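Local coordinates for protein putative histidinol-phosphate aminotransferase (Erwinia carotovora atroseptica, PDB 3LY1) that probably acts as a pyridoxal-phosphate-dependent aminotransferase, perhaps on histidinol phosphate, and binds pyridoxal 5'-phosphate, at residues 96-101 with 125-130; 104-109 with 116-121; 143-148 with 164-169. All blocks are in the same frame, centred on the assembly; numbering follows the deposited sequence. Where two conformers were deposited one is given.

Contact 1. Residues 96-101 with 125-130. With EDO (1,2-ethanediol), chain G.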
# COMPACT_ATOMS: atom_id res chain seq x y z
N VAL A 96 -15.12 7.60 -18.83
CA VAL A 96 -16.47 8.18 -18.83
C VAL A 96 -16.95 8.24 -17.39
O VAL A 96 -17.00 7.21 -16.70
CB VAL A 96 -17.46 7.39 -19.71
CG1 VAL A 96 -18.87 7.99 -19.62
CG2 VAL A 96 -17.00 7.39 -21.19
N ILE A 97 -17.25 9.46 -16.93
CA ILE A 97 -17.67 9.71 -15.54
C ILE A 97 -18.77 10.79 -15.52
O ILE A 97 -18.83 11.68 -16.45
CB ILE A 97 -16.51 10.22 -14.63
CG1 ILE A 97 -15.54 11.17 -15.37
CG2 ILE A 97 -15.70 9.00 -14.00
CD1 ILE A 97 -14.62 12.03 -14.41
N PRO A 98 -19.59 10.77 -14.49
CA PRO A 98 -20.44 11.91 -14.10
C PRO A 98 -19.54 13.08 -13.74
O PRO A 98 -18.43 12.86 -13.25
CB PRO A 98 -21.20 11.40 -12.86
CG PRO A 98 -21.04 9.92 -12.87
CD PRO A 98 -19.70 9.68 -13.48
N GLU A 99 -20.01 14.29 -13.96
CA GLU A 99 -19.18 15.47 -13.78
C GLU A 99 -18.83 15.64 -12.30
O GLU A 99 -17.76 16.17 -11.98
CB GLU A 99 -19.88 16.72 -14.32
CG GLU A 99 -19.05 17.98 -14.19
CD GLU A 99 -19.59 19.14 -15.00
OE1 GLU A 99 -20.69 19.02 -15.59
OE2 GLU A 99 -18.89 20.17 -15.04
N LEU A 100 -19.73 15.20 -11.42
CA LEU A 100 -19.59 15.37 -9.95
C LEU A 100 -19.54 13.99 -9.27
O LEU A 100 -20.56 13.34 -9.01
CB LEU A 100 -20.74 16.19 -9.35
CG LEU A 100 -20.66 16.53 -7.82
CD1 LEU A 100 -19.55 17.57 -7.58
CD2 LEU A 100 -22.01 17.04 -7.26
N THR A 101 -18.32 13.55 -8.99
CA THR A 101 -18.07 12.26 -8.42
C THR A 101 -16.69 12.22 -7.72
O THR A 101 -16.02 13.24 -7.58
CB THR A 101 -18.21 11.14 -9.52
OG1 THR A 101 -18.32 9.88 -8.87
CG2 THR A 101 -17.00 11.09 -10.53
N TRP A 125 -29.21 16.45 -9.60
CA TRP A 125 -27.84 16.01 -9.22
C TRP A 125 -27.56 14.49 -9.37
O TRP A 125 -26.53 13.99 -8.95
CB TRP A 125 -27.37 16.52 -7.85
CG TRP A 125 -26.96 18.04 -7.74
CD1 TRP A 125 -27.59 18.96 -6.96
CD2 TRP A 125 -25.87 18.75 -8.39
NE1 TRP A 125 -26.97 20.20 -7.08
CE2 TRP A 125 -25.93 20.10 -7.96
CE3 TRP A 125 -24.89 18.40 -9.33
CZ2 TRP A 125 -25.04 21.09 -8.42
CZ3 TRP A 125 -24.00 19.39 -9.79
CH2 TRP A 125 -24.09 20.71 -9.33
N ALA A 126 -28.52 13.77 -9.94
CA ALA A 126 -28.39 12.34 -10.20
C ALA A 126 -27.53 12.14 -11.45
O ALA A 126 -27.38 13.05 -12.27
CB ALA A 126 -29.78 11.69 -10.39
N PHE A 127 -27.00 10.94 -11.58
CA PHE A 127 -26.25 10.55 -12.74
C PHE A 127 -27.16 10.63 -13.96
O PHE A 127 -28.32 10.25 -13.87
CB PHE A 127 -25.78 9.11 -12.61
CG PHE A 127 -24.66 8.88 -11.64
CD1 PHE A 127 -24.15 9.87 -10.84
CD2 PHE A 127 -24.14 7.59 -11.51
CE1 PHE A 127 -23.10 9.58 -9.95
CE2 PHE A 127 -23.12 7.31 -10.63
CZ PHE A 127 -22.62 8.29 -9.85
N ASP A 128 -26.65 11.13 -15.07
CA ASP A 128 -27.34 11.02 -16.35
C ASP A 128 -26.88 9.70 -17.00
O ASP A 128 -25.96 9.70 -17.83
CB ASP A 128 -27.05 12.24 -17.21
CG ASP A 128 -27.71 12.18 -18.58
OD1 ASP A 128 -28.47 11.25 -18.86
OD2 ASP A 128 -27.43 13.07 -19.41
N ILE A 129 -27.51 8.59 -16.61
CA ILE A 129 -27.12 7.29 -17.16
C ILE A 129 -27.23 7.23 -18.69
O ILE A 129 -26.33 6.71 -19.37
CB ILE A 129 -27.87 6.11 -16.52
CG1 ILE A 129 -27.45 6.02 -15.05
CG2 ILE A 129 -27.46 4.80 -17.21
CD1 ILE A 129 -26.00 5.56 -14.88
N GLU A 130 -28.30 7.80 -19.25
CA GLU A 130 -28.42 7.85 -20.72
C GLU A 130 -27.27 8.64 -21.36
O GLU A 130 -26.73 8.23 -22.40
CB GLU A 130 -29.77 8.37 -21.17
CG GLU A 130 -30.97 7.47 -20.85
CD GLU A 130 -30.86 6.03 -21.42
OE1 GLU A 130 -30.29 5.84 -22.52
OE2 GLU A 130 -31.34 5.09 -20.76
C1 EDO G . -14.69 13.95 -10.76
O1 EDO G . -13.45 13.62 -11.40
C2 EDO G . -14.64 15.19 -9.84
O2 EDO G . -15.98 15.76 -9.68
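One face of the Phe127 ring is covered by Pro98. CG of Pro98 stands almost over the ring centre, 3.6 Å from the Phe127 centroid and 12° off the ring normal. This is a CH-pi contact. CB of Pro98 reaches the same ring at one side, 3.9 Å from Phe127 CD1. With CG of Phe127 anti to its carbonyl carbon (chi1 -74°), the phenyl group swings in over the proline. The indole of Trp125 meets Leu100 instead. Leu100 CD2 comes obliquely to the six-membered ring, 3.8 Å from Trp125 CE3. Trp327 packs edge-to-face with the same indole.

The segment 96-101 is the end of strand 94-98 and the loop after it, on the carboxyl edge of the parallel part of the large aminotransferase sheet. Segment 125-130 is the loop that leads into helix 129-137, with Asp128 as its N-cap. The side chain of Phe127 lies about 9 Å from the bound pyridoxal phosphate.

An ethanediol, probably from the crystallisation liquor, sits on the loop 99-101. Its O2 donates to Glu99 O at 2.9 Å. Thr101 N gives a longer, nearly straight bond to the same O2, 3.3 Å and 171°. The methyl CD1 of Ile97 touches the other end, 3.6 Å from ethanediol O1.

Contact 2. Residues 104-109 with 116-121. With EDO (1,2-ethanediol), chain G.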
# COMPACT_ATOMS: atom_id res chain seq x y z
N ASP A 104 -10.58 10.46 -7.89
CA ASP A 104 -9.42 9.57 -8.14
C ASP A 104 -9.44 8.93 -9.50
O ASP A 104 -8.39 8.69 -10.04
CB ASP A 104 -9.31 8.46 -7.10
CG ASP A 104 -8.69 8.95 -5.79
OD1 ASP A 104 -8.57 10.17 -5.58
OD2 ASP A 104 -8.32 8.08 -4.97
N GLY A 105 -10.61 8.61 -10.05
CA GLY A 105 -10.66 8.03 -11.37
C GLY A 105 -10.07 8.99 -12.42
O GLY A 105 -9.18 8.62 -13.17
N GLU A 106 -10.57 10.22 -12.44
CA GLU A 106 -10.05 11.26 -13.33
C GLU A 106 -8.52 11.47 -13.16
O GLU A 106 -7.77 11.63 -14.16
CB GLU A 106 -10.84 12.56 -13.11
CG GLU A 106 -10.18 13.78 -13.63
CD GLU A 106 -11.07 15.01 -13.56
OE1 GLU A 106 -11.94 15.11 -12.67
OE2 GLU A 106 -10.87 15.91 -14.38
N HIS A 107 -8.09 11.53 -11.91
CA HIS A 107 -6.70 11.74 -11.53
C HIS A 107 -5.77 10.72 -12.19
O HIS A 107 -4.77 11.10 -12.83
CB HIS A 107 -6.57 11.70 -10.00
CG HIS A 107 -5.16 11.72 -9.49
ND1 HIS A 107 -4.45 12.89 -9.31
CD2 HIS A 107 -4.34 10.72 -9.07
CE1 HIS A 107 -3.24 12.59 -8.86
NE2 HIS A 107 -3.15 11.29 -8.71
N PHE A 108 -6.08 9.43 -12.01
CA PHE A 108 -5.26 8.37 -12.58
C PHE A 108 -5.47 8.28 -14.09
O PHE A 108 -4.54 7.92 -14.85
CB PHE A 108 -5.51 7.02 -11.87
CG PHE A 108 -5.13 7.02 -10.41
CD1 PHE A 108 -3.81 7.22 -10.02
CD2 PHE A 108 -6.07 6.85 -9.43
CE1 PHE A 108 -3.47 7.29 -8.68
CE2 PHE A 108 -5.71 6.88 -8.10
CZ PHE A 108 -4.41 7.11 -7.74
N ALA A 109 -6.66 8.67 -14.56
CA ALA A 109 -6.89 8.68 -16.01
C ALA A 109 -6.03 9.71 -16.73
O ALA A 109 -5.46 9.45 -17.82
CB ALA A 109 -8.42 8.86 -16.34
N VAL A 116 -10.75 12.35 -20.85
CA VAL A 116 -11.69 12.25 -19.73
C VAL A 116 -12.99 12.90 -20.19
O VAL A 116 -13.00 14.08 -20.54
CB VAL A 116 -11.17 12.95 -18.48
CG1 VAL A 116 -12.22 12.95 -17.41
CG2 VAL A 116 -9.90 12.24 -17.97
N THR A 117 -14.05 12.12 -20.23
CA THR A 117 -15.33 12.55 -20.76
C THR A 117 -16.32 12.64 -19.61
O THR A 117 -16.77 11.62 -19.08
CB THR A 117 -15.82 11.56 -21.87
OG1 THR A 117 -14.88 11.55 -22.95
CG2 THR A 117 -17.21 11.97 -22.42
N LYS A 118 -16.62 13.88 -19.19
CA LYS A 118 -17.51 14.13 -18.08
C LYS A 118 -18.90 14.44 -18.60
O LYS A 118 -19.05 15.23 -19.55
CB LYS A 118 -17.01 15.30 -17.22
CG LYS A 118 -15.78 15.01 -16.41
CD LYS A 118 -15.32 16.26 -15.64
CE LYS A 118 -13.94 16.03 -15.09
NZ LYS A 118 -13.55 17.10 -14.14
N VAL A 119 -19.91 13.81 -18.01
CA VAL A 119 -21.30 13.97 -18.38
C VAL A 119 -22.02 14.77 -17.29
O VAL A 119 -22.02 14.39 -16.11
CB VAL A 119 -21.98 12.59 -18.58
CG1 VAL A 119 -23.48 12.77 -18.90
CG2 VAL A 119 -21.24 11.80 -19.66
N LYS A 120 -22.61 15.88 -17.72
CA LYS A 120 -23.30 16.79 -16.81
C LYS A 120 -24.32 16.03 -15.96
O LYS A 120 -24.94 15.10 -16.44
CB LYS A 120 -23.94 17.92 -17.61
CG LYS A 120 -24.53 19.06 -16.78
CD LYS A 120 -25.24 20.10 -17.67
CE LYS A 120 -25.76 21.29 -16.83
NZ LYS A 120 -25.50 22.59 -17.55
N MSE A 121 -24.44 16.39 -14.69
CA MSE A 121 -25.46 15.79 -13.84
C MSE A 121 -26.87 16.22 -14.30
O MSE A 121 -27.03 17.28 -14.94
CB MSE A 121 -25.30 16.21 -12.38
CG MSE A 121 -23.90 15.96 -11.78
SE MSE A 121 -23.13 14.21 -12.07
CE MSE A 121 -23.80 13.35 -10.48
C1 EDO G . -14.69 13.95 -10.76
O1 EDO G . -13.45 13.62 -11.40
C2 EDO G . -14.64 15.19 -9.84
O2 EDO G . -15.98 15.76 -9.68
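Glu106 and Lys118 form a salt bridge between helix 104-111 and strand 115-119. The shorter bond runs from Lys118 NZ to Glu106 OE2, 2.9 Å. The ammonium group meets this oxygen on the syn side, 24° out of the carboxylate plane. A weak second bond joins Lys118 NZ to Glu106 OE1 at 3.0 Å, so the ammonium straddles both oxygens. The two side chains cross at about a right angle. Both are extended beyond CG, and CG of Glu106 lies anti to its backbone N (chi1 162°), which directs the side chain toward the strand, where the extended Lys118 meets its carboxylate. An ethanediol O1 also lies by Glu106 OE1, but too close for the approach to be read with confidence.

The apolar part is small. Ala109 CB touches Val116 CG2 at 4.0 Å. The stem of Glu106 passes Val116 more loosely, with Glu106 CG 4.4 Å from Val116 CG1. Ile97 packs against both Val116 and Lys118 from the neighbouring strand.

The helix and strand segments run nearly antiparallel, at 156°, with their axes 9.9 Å apart at the closest. Strand 94-98, helix 104-111 and strand 115-119 make a beta-alpha-beta unit at one edge of the mixed sheet of the aminotransferase fold.

Contact 3. Residues 143-148 with 164-169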
# COMPACT_ATOMS: atom_id res chain seq x y z
N SER A 143 -13.29 2.32 -23.58
CA SER A 143 -13.81 3.22 -22.55
C SER A 143 -13.71 2.52 -21.21
O SER A 143 -13.96 1.32 -21.13
CB SER A 143 -15.30 3.55 -22.77
OG SER A 143 -15.53 4.24 -23.97
N ILE A 144 -13.38 3.29 -20.17
CA ILE A 144 -13.55 2.84 -18.78
C ILE A 144 -14.64 3.70 -18.19
O ILE A 144 -14.59 4.92 -18.33
CB ILE A 144 -12.26 3.03 -17.94
CG1 ILE A 144 -11.09 2.29 -18.59
CG2 ILE A 144 -12.48 2.59 -16.45
CD1 ILE A 144 -9.73 2.52 -17.91
N VAL A 145 -15.62 3.09 -17.53
CA VAL A 145 -16.74 3.81 -16.94
C VAL A 145 -16.56 3.65 -15.44
O VAL A 145 -16.41 2.54 -14.98
CB VAL A 145 -18.12 3.23 -17.35
CG1 VAL A 145 -19.27 4.05 -16.67
CG2 VAL A 145 -18.28 3.18 -18.88
N TYR A 146 -16.53 4.76 -14.69
CA TYR A 146 -16.33 4.71 -13.23
C TYR A 146 -17.59 5.23 -12.54
O TYR A 146 -17.92 6.42 -12.67
CB TYR A 146 -15.07 5.50 -12.84
CG TYR A 146 -14.79 5.65 -11.36
CD1 TYR A 146 -14.61 4.53 -10.55
CD2 TYR A 146 -14.70 6.91 -10.77
CE1 TYR A 146 -14.36 4.64 -9.21
CE2 TYR A 146 -14.40 7.04 -9.41
CZ TYR A 146 -14.26 5.89 -8.63
OH TYR A 146 -14.02 5.97 -7.28
N LEU A 147 -18.27 4.32 -11.83
CA LEU A 147 -19.58 4.53 -11.23
C LEU A 147 -19.46 4.32 -9.73
O LEU A 147 -19.22 3.22 -9.27
CB LEU A 147 -20.60 3.55 -11.80
CG LEU A 147 -20.88 3.55 -13.31
CD1 LEU A 147 -21.89 2.42 -13.64
CD2 LEU A 147 -21.37 4.92 -13.81
N VAL A 148 -19.57 5.41 -9.00
CA VAL A 148 -19.56 5.38 -7.54
C VAL A 148 -20.98 5.33 -7.05
O VAL A 148 -21.82 6.19 -7.44
CB VAL A 148 -18.77 6.60 -6.98
CG1 VAL A 148 -18.66 6.47 -5.43
CG2 VAL A 148 -17.38 6.69 -7.66
N GLU A 164 -27.59 -2.19 -14.13
CA GLU A 164 -27.43 -3.61 -14.50
C GLU A 164 -27.69 -3.93 -15.99
O GLU A 164 -26.89 -4.66 -16.58
CB GLU A 164 -28.23 -4.55 -13.61
CG GLU A 164 -27.76 -4.60 -12.17
CD GLU A 164 -28.68 -5.40 -11.24
OE1 GLU A 164 -29.71 -5.95 -11.71
OE2 GLU A 164 -28.37 -5.50 -10.02
N PRO A 165 -28.76 -3.38 -16.59
CA PRO A 165 -28.98 -3.74 -17.99
C PRO A 165 -27.97 -3.13 -18.92
O PRO A 165 -27.71 -3.70 -19.97
CB PRO A 165 -30.37 -3.16 -18.32
CG PRO A 165 -31.02 -2.93 -17.04
CD PRO A 165 -29.90 -2.62 -16.06
N TRP A 166 -27.45 -1.96 -18.58
CA TRP A 166 -26.36 -1.38 -19.36
C TRP A 166 -25.13 -2.30 -19.35
O TRP A 166 -24.59 -2.63 -20.40
CB TRP A 166 -25.99 -0.01 -18.81
CG TRP A 166 -24.91 0.72 -19.57
CD1 TRP A 166 -24.51 0.53 -20.86
CD2 TRP A 166 -24.11 1.80 -19.06
NE1 TRP A 166 -23.50 1.41 -21.19
CE2 TRP A 166 -23.25 2.21 -20.10
CE3 TRP A 166 -24.07 2.46 -17.84
CZ2 TRP A 166 -22.35 3.26 -19.95
CZ3 TRP A 166 -23.16 3.50 -17.68
CH2 TRP A 166 -22.32 3.88 -18.73
N ILE A 167 -24.75 -2.76 -18.15
CA ILE A 167 -23.56 -3.62 -18.01
C ILE A 167 -23.80 -4.98 -18.68
O ILE A 167 -22.93 -5.51 -19.37
CB ILE A 167 -23.15 -3.78 -16.54
CG1 ILE A 167 -22.78 -2.41 -15.95
CG2 ILE A 167 -21.99 -4.84 -16.40
CD1 ILE A 167 -22.38 -2.43 -14.47
N ALA A 168 -24.99 -5.52 -18.48
CA ALA A 168 -25.35 -6.80 -19.03
C ALA A 168 -25.37 -6.76 -20.57
O ALA A 168 -25.18 -7.78 -21.20
CB ALA A 168 -26.70 -7.26 -18.47
N SER A 169 -25.57 -5.58 -21.17
CA SER A 169 -25.59 -5.45 -22.62
C SER A 169 -24.18 -5.55 -23.23
O SER A 169 -24.06 -5.61 -24.44
CB SER A 169 -26.27 -4.14 -23.07
OG SER A 169 -25.44 -2.99 -22.93
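Trp166 and Val145 reach for each other from opposite directions. The indole extends from the helix and the valine from the strand. CG of Trp166 is anti to its backbone N (chi1 -178°), which sends the indole toward the strand. The six-membered ring makes the contact. The far corner of that ring, CH2, meets Val145. Trp166 CH2 lies 3.7 Å from Val145 CG1, and Val145 CG2 is a little farther from the same atom, at 4.1 Å. Both methyls meet the same corner from one side. Val145 CG1 approaches the ring obliquely.

Leu147 is two residues on along the strand and its side chain points to the helix as well. Its CD1 comes to Trp166 CZ3 at 4.4 Å, again obliquely and more loosely. The indole is thus shared between two residues on one face of the strand. Phe176 of the adjoining strand packs edge-to-face with Trp166. Leu132, Lys133 and Val136 of helix 129-137 also touch the indole, which places it between two helices and the sheet.

At the end of the segment, Ser169 OG donates to Trp166 O, 2.7 Å away, tilted 20° from the carbonyl plane. This ties the Ser169 side chain back to the backbone of Trp166.

Val148, the last residue of the strand, touches the bound pyridoxal phosphate, while Val145 and Leu147 point to the other face of the sheet, toward Trp166. Strand 143-148, helix 160-168 and strand 174-179 form a beta-alpha-beta unit of the pyridoxal-phosphate-dependent aminotransferase fold.

How the contacts relate
From the N terminus, strand 94-98 opens contact 1. Helix 104-111 and strand 115-119 follow, and contact 2 closes the short loop between them. Contact 1 then closes at 125-130, so contact 2 is nested inside it. Contact 3 comes later, in series with both, once helix 129-137 has led into strand 143-148. It closes the loop from strand 143-148 to helix 160-168. Strand 94-98 lies between strands 115-119 and 143-148 in the sheet. It bonds to the first through Ile97 and Glu99, and to the second through Val96. Met121, modelled as selenomethionine, packs on Pro98 and Phe127, joining contacts 1 and 2. Phe127 and Thr101 touch Val148, joining contacts 1 and 3.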